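Local coordinates for ThiJ/pfpI family protein (Bacillus anthracis, PDB 3EFE), which is of undetermined function but belongs to the DJ-1/PfpI family, whose members include proteases, glyoxalases and chaperones, and may act in a similar way, at residues D[181-184]-D[185-189]; D[117-121]-D[122-126]; D[155-159]-D[160-164]; D[22-25]-D[26-30]. All blocks are in the same frame, centred on the assembly; numbering follows the deposited sequence.

Contact 1. Residues D[181-184]-D[185-189]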
# COMPACT_ATOMS: atom_id res chain seq x y z
N ASP D 181 6.07 6.38 18.96
CA ASP D 181 7.06 7.44 19.21
C ASP D 181 8.44 7.20 18.56
O ASP D 181 9.51 7.25 19.20
CB ASP D 181 7.20 7.69 20.70
CG ASP D 181 7.77 9.08 20.99
OD1 ASP D 181 7.32 10.03 20.30
OD2 ASP D 181 8.64 9.22 21.89
N VAL D 182 8.37 6.99 17.25
CA VAL D 182 9.43 6.47 16.44
C VAL D 182 9.99 7.59 15.50
O VAL D 182 11.13 7.60 15.13
CB VAL D 182 8.86 5.22 15.82
CG1 VAL D 182 8.14 5.50 14.48
CG2 VAL D 182 9.82 4.10 15.87
N PHE D 183 9.16 8.58 15.20
CA PHE D 183 9.52 9.77 14.46
C PHE D 183 9.49 10.87 15.50
O PHE D 183 8.86 10.71 16.52
CB PHE D 183 8.46 10.16 13.39
CG PHE D 183 8.45 9.31 12.11
CD1 PHE D 183 8.88 8.01 12.08
CD2 PHE D 183 7.90 9.84 10.94
CE1 PHE D 183 8.78 7.27 10.89
CE2 PHE D 183 7.82 9.13 9.79
CZ PHE D 183 8.26 7.86 9.74
N THR D 184 10.15 11.99 15.24
CA THR D 184 9.85 13.20 16.02
C THR D 184 8.56 13.81 15.42
O THR D 184 8.09 13.37 14.34
CB THR D 184 10.96 14.26 15.99
OG1 THR D 184 10.77 15.00 14.79
CG2 THR D 184 12.39 13.67 16.04
N LEU D 185 8.01 14.83 16.10
CA LEU D 185 6.64 15.30 15.85
C LEU D 185 6.65 16.14 14.57
O LEU D 185 5.74 16.08 13.79
CB LEU D 185 6.05 16.01 17.12
CG LEU D 185 4.56 15.75 17.58
CD1 LEU D 185 3.57 16.96 17.31
CD2 LEU D 185 3.89 14.45 16.97
N ASP D 186 7.72 16.90 14.36
CA ASP D 186 8.09 17.60 13.06
C ASP D 186 8.20 16.70 11.84
O ASP D 186 7.68 17.00 10.80
CB ASP D 186 9.46 18.26 13.20
CG ASP D 186 9.41 19.55 13.94
OD1 ASP D 186 8.27 19.94 14.32
OD2 ASP D 186 10.49 20.17 14.14
N ALA D 187 8.94 15.63 11.97
CA ALA D 187 9.06 14.69 10.92
C ALA D 187 7.69 14.01 10.65
O ALA D 187 7.35 13.81 9.50
CB ALA D 187 10.24 13.65 11.22
N LEU D 188 6.89 13.69 11.67
CA LEU D 188 5.60 13.04 11.43
C LEU D 188 4.59 13.93 10.75
O LEU D 188 3.83 13.48 9.87
CB LEU D 188 5.01 12.46 12.74
CG LEU D 188 3.82 11.50 12.62
CD1 LEU D 188 4.20 10.17 12.05
CD2 LEU D 188 3.12 11.32 13.94
N HIS D 189 4.56 15.20 11.14
CA HIS D 189 3.70 16.20 10.46
C HIS D 189 4.06 16.53 8.99
O HIS D 189 3.19 16.63 8.13
CB HIS D 189 3.54 17.49 11.31
CG HIS D 189 2.77 17.25 12.58
ND1 HIS D 189 1.64 16.45 12.62
CD2 HIS D 189 2.95 17.71 13.84
CE1 HIS D 189 1.19 16.39 13.87
NE2 HIS D 189 1.95 17.17 14.62
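Thr184 and Ala187 form an N-cap contact at the start of helix 185-197, where the loop that leaves helix 169-179 turns into the next helix. The hydroxyl of Thr184 closes the first turn. Its OG1 accepts a weak hydrogen bond from Ala187 N at 3.4 Å, long but nearly straight, with an angle of 175° at the hydrogen. A chi1 of 83° sets OG1 between the backbone N and the carbonyl carbon of Thr184, which turns the oxygen over the N-terminal end of the helix. The carbonyl of the same residue begins the regular helical pattern, for Leu188 N donates to Thr184 O at 2.9 Å. One residue thus serves two amides of the first turn, one through its side chain and one through its backbone. The methyl of Ala187 lies 3.9 Å from Thr184 OG1.

A hydrophobic contact runs beside the cap. Phe183 reaches forward to the helix with the CD2 corner of its ring, which stands 3.9 Å from Leu188 CD1; the two side chains cross at about a right angle. Ala187 C comes up to the edge of that ring, near its plane. At the other end of the loop, Asp181 leaves helix 169-179 with positive phi in a Schellman motif, and one helix is therefore closed only three residues before the next is capped.

Leu188 packs on Met174 and Leu177 of helix 169-179, Phe183 meets Tyr33 and Phe34 of the loop after helix 18-30, and Ala187 touches Ser209 of helix 201-209.

Contact 2. Residues D[117-121]-D[122-126]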
# COMPACT_ATOMS: atom_id res chain seq x y z
N ALA D 117 -13.88 -7.12 13.35
CA ALA D 117 -13.51 -8.33 14.14
C ALA D 117 -13.45 -8.04 15.66
O ALA D 117 -14.00 -8.80 16.49
CB ALA D 117 -12.21 -8.89 13.70
N LEU D 118 -12.83 -6.92 15.98
CA LEU D 118 -12.63 -6.47 17.33
C LEU D 118 -13.93 -6.00 17.96
O LEU D 118 -14.19 -6.28 19.12
CB LEU D 118 -11.64 -5.28 17.35
CG LEU D 118 -10.14 -5.51 17.57
CD1 LEU D 118 -9.60 -6.70 16.87
CD2 LEU D 118 -9.39 -4.29 17.13
N ALA D 119 -14.68 -5.19 17.23
CA ALA D 119 -16.01 -4.77 17.68
C ALA D 119 -16.88 -5.98 18.09
O ALA D 119 -17.50 -5.99 19.15
CB ALA D 119 -16.70 -3.97 16.59
N ASN D 120 -16.87 -7.03 17.29
CA ASN D 120 -17.62 -8.22 17.69
C ASN D 120 -17.09 -9.09 18.83
O ASN D 120 -17.74 -10.07 19.21
CB ASN D 120 -17.89 -9.12 16.49
CG ASN D 120 -19.21 -9.95 16.66
OD1 ASN D 120 -19.26 -11.13 16.35
ND2 ASN D 120 -20.27 -9.29 17.12
N MET D 121 -15.93 -8.77 19.39
CA MET D 121 -15.38 -9.56 20.52
C MET D 121 -15.55 -8.80 21.86
O MET D 121 -15.19 -9.30 22.94
CB MET D 121 -13.92 -9.93 20.26
CG MET D 121 -13.77 -10.84 19.13
SD MET D 121 -13.83 -12.56 19.58
CE MET D 121 -14.48 -13.11 18.04
N GLY D 122 -16.17 -7.63 21.76
CA GLY D 122 -16.45 -6.78 22.90
C GLY D 122 -15.41 -5.72 23.11
O GLY D 122 -15.57 -4.82 24.00
N TYR D 123 -14.30 -5.79 22.35
CA TYR D 123 -13.10 -5.00 22.76
C TYR D 123 -13.22 -3.50 22.51
O TYR D 123 -12.46 -2.74 23.12
CB TYR D 123 -11.83 -5.48 22.10
CG TYR D 123 -11.46 -6.96 22.17
CD1 TYR D 123 -11.53 -7.67 23.33
CD2 TYR D 123 -10.93 -7.61 21.05
CE1 TYR D 123 -11.10 -9.01 23.38
CE2 TYR D 123 -10.52 -8.93 21.09
CZ TYR D 123 -10.58 -9.61 22.27
OH TYR D 123 -10.17 -10.93 22.32
N LEU D 124 -14.14 -3.06 21.66
CA LEU D 124 -14.37 -1.61 21.40
C LEU D 124 -15.56 -1.01 22.25
O LEU D 124 -16.06 0.12 22.05
CB LEU D 124 -14.65 -1.39 19.89
CG LEU D 124 -13.71 -1.97 18.81
CD1 LEU D 124 -14.15 -1.48 17.45
CD2 LEU D 124 -12.21 -1.64 19.00
N ASP D 125 -16.03 -1.83 23.18
CA ASP D 125 -17.21 -1.47 23.97
C ASP D 125 -16.90 -0.32 24.85
O ASP D 125 -17.81 0.44 25.10
CB ASP D 125 -17.69 -2.65 24.84
CG ASP D 125 -18.50 -3.65 24.05
OD1 ASP D 125 -18.63 -3.42 22.83
OD2 ASP D 125 -18.99 -4.65 24.62
N THR D 126 -15.63 -0.17 25.29
CA THR D 126 -15.28 0.94 26.17
C THR D 126 -13.97 1.64 25.76
O THR D 126 -13.31 2.29 26.59
CB THR D 126 -15.29 0.52 27.68
OG1 THR D 126 -14.77 -0.81 27.82
CG2 THR D 126 -16.76 0.56 28.26
O HOH W 1 -16.99 -4.10 20.88
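Backbone bonds between Leu118 and Tyr123 and between Ala119 and Gly122 close the C-terminal end of helix 113-119. Tyr123 N donates to Leu118 O at 3.3 Å, and Met121 N reaches the same oxygen from the opposite face of the carbonyl plane. Gly122 N makes a weak bond to Ala119 O. With Gly122 at positive phi, this is a Schellman motif.

One water adds a second polar layer. It donates to Ala119 O at 2.6 Å and to Asp125 OD1, also at 2.6 Å, and accepts weakly from Leu124 N.

Among the apolar contacts, Met121 CB makes a CH-pi contact over one face of the Tyr123 ring, 3.9 Å from its centroid and 19° off the normal. Leu118 crosses the Tyr123 side chain at about a right angle, its CG near ring CD2. Leu124, its CG anti to the carbonyl carbon (chi1 -50°), folds back on the helix: CD1 lies 3.7 Å from Ala119 CB, and CD2 faces Leu118 CB.

Tyr123 OH is bonded to Leu95 O of helix 92-104, fixing the ring's far end. Polar and apolar closure thus fall on different sides of the helix end: amides and a water meet the last carbonyls, leucines the sheet.

Contact 3. Residues D[155-159]-D[160-164]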
# COMPACT_ATOMS: atom_id res chain seq x y z
N ALA D 155 -9.29 7.95 11.46
CA ALA D 155 -8.37 7.25 12.36
C ALA D 155 -8.51 7.85 13.77
O ALA D 155 -8.64 9.08 13.95
CB ALA D 155 -6.84 7.33 11.84
N VAL D 156 -8.49 6.96 14.76
CA VAL D 156 -8.74 7.29 16.16
C VAL D 156 -7.73 6.50 16.98
O VAL D 156 -7.46 5.30 16.73
CB VAL D 156 -10.22 6.84 16.63
CG1 VAL D 156 -10.40 6.89 18.16
CG2 VAL D 156 -11.38 7.57 15.85
N SER D 157 -7.21 7.16 18.02
CA SER D 157 -6.20 6.57 18.93
C SER D 157 -6.65 6.70 20.39
O SER D 157 -7.02 7.77 20.79
CB SER D 157 -4.83 7.23 18.76
OG SER D 157 -3.83 6.44 19.40
N ASP D 158 -6.60 5.58 21.12
CA ASP D 158 -7.01 5.45 22.52
C ASP D 158 -6.10 4.49 23.29
O ASP D 158 -6.23 3.26 23.16
CB ASP D 158 -8.45 4.94 22.66
CG ASP D 158 -8.98 5.06 24.10
OD1 ASP D 158 -8.48 5.97 24.87
OD2 ASP D 158 -9.89 4.25 24.48
N ALA D 159 -5.26 5.04 24.17
CA ALA D 159 -4.32 4.24 24.94
C ALA D 159 -3.64 3.40 23.84
O ALA D 159 -3.16 3.99 22.89
CB ALA D 159 -5.04 3.36 26.04
N ASN D 160 -3.67 2.07 23.95
CA ASN D 160 -2.83 1.18 23.13
C ASN D 160 -3.61 0.52 21.99
O ASN D 160 -3.28 -0.59 21.55
CB ASN D 160 -2.20 0.09 24.03
CG ASN D 160 -3.25 -0.86 24.64
OD1 ASN D 160 -4.29 -0.41 25.15
ND2 ASN D 160 -2.98 -2.17 24.56
N LEU D 161 -4.68 1.19 21.54
CA LEU D 161 -5.47 0.75 20.39
C LEU D 161 -5.57 1.88 19.36
O LEU D 161 -5.90 3.03 19.70
CB LEU D 161 -6.87 0.34 20.83
CG LEU D 161 -7.84 -0.01 19.69
CD1 LEU D 161 -7.65 -1.47 19.21
CD2 LEU D 161 -9.27 0.26 20.14
N VAL D 162 -5.28 1.55 18.11
CA VAL D 162 -5.55 2.46 16.99
C VAL D 162 -6.51 1.72 16.03
O VAL D 162 -6.28 0.57 15.67
CB VAL D 162 -4.21 2.93 16.28
CG1 VAL D 162 -4.53 3.86 15.16
CG2 VAL D 162 -3.28 3.61 17.29
N THR D 163 -7.61 2.37 15.69
CA THR D 163 -8.56 1.88 14.66
C THR D 163 -8.67 2.93 13.52
O THR D 163 -8.45 4.14 13.71
CB THR D 163 -9.92 1.62 15.22
OG1 THR D 163 -10.28 2.76 16.01
CG2 THR D 163 -9.94 0.34 16.04
N ALA D 164 -9.02 2.46 12.34
CA ALA D 164 -9.16 3.38 11.23
C ALA D 164 -10.09 2.81 10.19
O ALA D 164 -10.24 1.60 10.06
CB ALA D 164 -7.77 3.67 10.58
O HOH W 2 -9.12 3.27 18.44
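Val156 and Thr163, with Asp158 and Leu161, are the hydrogen-bonded pairs of a tight antiparallel beta hairpin, its strands joined by a type II' turn from Asp158 to Leu161. The backbone ladder is the firm part. Val156 N to Thr163 O and Asp158 N to Leu161 O are both 3.0 Å, the latter nearly straight at 170°. The returning bond from Leu161 N to Asp158 O, 3.1 Å long, comes from above the carbonyl plane, 47° out of it, and closes the turn. At the non-hydrogen-bonded pairs the strands draw closer: between the bonded pairs Ser157 OG lies 3.6 Å from Val162 CG2, and at the open end, on the same face, Ala155 CB meets Ala164 CB at 4.0 Å.

The opposite face, bearing Val156, Asp158, Leu161 and Thr163, includes a hydrated spot. A chi1 of 48° sets Thr163 OG1 between its backbone N and carbonyl carbon, on the side of a water 2.7 Å from this OG1 and 3.1 Å from Val156 O; Thr163 OG1 is also held by Thr130 N. The solvent side is the turn, where Ala159 is exposed at positive phi; its neighbour Asn160 is nevertheless tied down through ND2 to Thr106 O and Leu102 O.

Strand 155-158 is outermost in the main sheet of this chain. Strand 161-164 is next in, between 155-158 and the parallel strand 107-111, while helix 169-179 packs over the alanine face and helix 113-119 meets Leu161 and Thr163.

Contact 4. Residues D[22-25]-D[26-30]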
# COMPACT_ATOMS: atom_id res chain seq x y z
N GLY D 22 0.55 -0.62 3.74
CA GLY D 22 1.77 -0.39 2.98
C GLY D 22 2.70 0.73 3.45
O GLY D 22 3.89 0.55 3.52
N TYR D 23 2.13 1.90 3.68
CA TYR D 23 2.77 3.04 4.33
C TYR D 23 3.35 2.67 5.69
O TYR D 23 4.54 2.95 5.99
CB TYR D 23 1.73 4.14 4.54
CG TYR D 23 1.20 4.92 3.30
CD1 TYR D 23 2.04 5.66 2.51
CD2 TYR D 23 -0.17 4.94 3.00
CE1 TYR D 23 1.58 6.37 1.47
CE2 TYR D 23 -0.67 5.65 1.90
CZ TYR D 23 0.23 6.37 1.15
OH TYR D 23 -0.19 7.10 0.07
N LEU D 24 2.52 2.08 6.53
CA LEU D 24 2.97 1.81 7.89
C LEU D 24 4.15 0.87 7.93
O LEU D 24 5.17 1.16 8.52
CB LEU D 24 1.80 1.28 8.74
CG LEU D 24 2.04 1.07 10.24
CD1 LEU D 24 2.75 2.36 10.94
CD2 LEU D 24 0.75 0.68 10.92
N ILE D 25 4.01 -0.28 7.30
CA ILE D 25 5.05 -1.29 7.37
C ILE D 25 6.42 -0.91 6.71
O ILE D 25 7.50 -1.30 7.16
CB ILE D 25 4.52 -2.71 6.94
CG1 ILE D 25 4.16 -2.77 5.46
CG2 ILE D 25 3.47 -3.15 7.90
CD1 ILE D 25 4.25 -4.18 4.86
N ALA D 26 6.33 -0.12 5.63
CA ALA D 26 7.49 0.35 4.90
C ALA D 26 8.27 1.34 5.73
O ALA D 26 9.50 1.39 5.75
CB ALA D 26 7.01 0.96 3.57
N GLU D 27 7.59 2.19 6.45
CA GLU D 27 8.29 3.21 7.25
C GLU D 27 8.96 2.60 8.50
O GLU D 27 10.05 3.00 8.91
CB GLU D 27 7.30 4.30 7.67
CG GLU D 27 6.81 5.18 6.56
CD GLU D 27 7.92 5.85 5.75
OE1 GLU D 27 9.10 5.78 6.14
OE2 GLU D 27 7.60 6.47 4.72
N LEU D 28 8.27 1.64 9.09
CA LEU D 28 8.72 0.88 10.23
C LEU D 28 9.89 -0.01 9.89
O LEU D 28 10.96 0.13 10.42
CB LEU D 28 7.55 0.03 10.78
CG LEU D 28 6.55 0.86 11.59
CD1 LEU D 28 5.41 -0.01 11.95
CD2 LEU D 28 7.24 1.50 12.82
N ASN D 29 9.68 -0.88 8.93
CA ASN D 29 10.73 -1.83 8.59
C ASN D 29 12.02 -1.14 8.05
O ASN D 29 13.13 -1.60 8.28
CB ASN D 29 10.13 -2.93 7.67
CG ASN D 29 11.03 -4.10 7.49
OD1 ASN D 29 11.62 -4.32 6.41
ND2 ASN D 29 11.10 -4.92 8.50
N SER D 30 11.89 -0.04 7.32
CA SER D 30 13.07 0.68 6.88
C SER D 30 13.74 1.58 7.94
O SER D 30 14.96 1.80 7.87
CB SER D 30 12.75 1.54 5.65
OG SER D 30 11.89 2.59 5.97
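Ile25 and Asn29 make the shortest backbone bond across this turn of helix 18-30, with Asn29 N donating to Ile25 O at 2.8 Å. Leu28 N follows the same i to i+4 pattern, reaching Leu24 O at 3.2 Å. Glu27 N bonds to Tyr23 O and has a second, weak bond to Leu24 O. The link from Ala26 N to Gly22 O is longer, 3.3 Å, and its donor stands above the carbonyl plane. One turn later Ser30 doubles the grip on a carbonyl: its OG donates to Ala26 O at 2.7 Å, in the carbonyl plane, beside the bond from Ser30 N.

Glu27 brings the charge. A chi1 of -70° lays its CG against Tyr23 O at 3.2 Å, and the bend at chi2 turns the carboxylate off toward Arg32, its salt-bridge partner.

Packing across the turn centres on two leucines lying side by side and pointing the same way, with CD1 of Leu24 3.7 Å from CD1 of Leu28. Leu24 has its CG anti to the backbone N (chi1 -174°), which carries the branch along the helix toward Leu28. Both leucines pack on Leu177 of helix 169-179, and Ile25 and Leu28 on Val43 of the neighbouring strand. On another side, the Tyr23 ring meets that of Trp19 of the second subunit, their planes about 15° apart.

The chemistry implies a helix buried on several sides, each with its own character: aliphatic branches face sheet and helix, an aromatic ring the partner subunit, and the buried carboxylate an arginine that would probably favour its ionised form.

The four contacts follow one another along the chain in the order 4, 2, 3, 1, each local: a run within one helix, a helix end, a hairpin and a helix start. Contacts 2 and 3, centres 13 Å apart, share an apolar seam in which Leu124 CD2 lies 3.7 Å from Leu161 CD2. Contacts 1 and 4 meet more lightly, Phe183 CZ lying 4.2 Å from Glu27 CB. Contacts 1, 3 and 4 all pack on helix 169-179, whereas contacts 1 and 2 are farthest apart, with centres 30 Å from each other. No ligand marks a site here, but Ala164 of contact 3 shares a backbone bond with Cys112, probably the counterpart of the reactive cysteine of relatives.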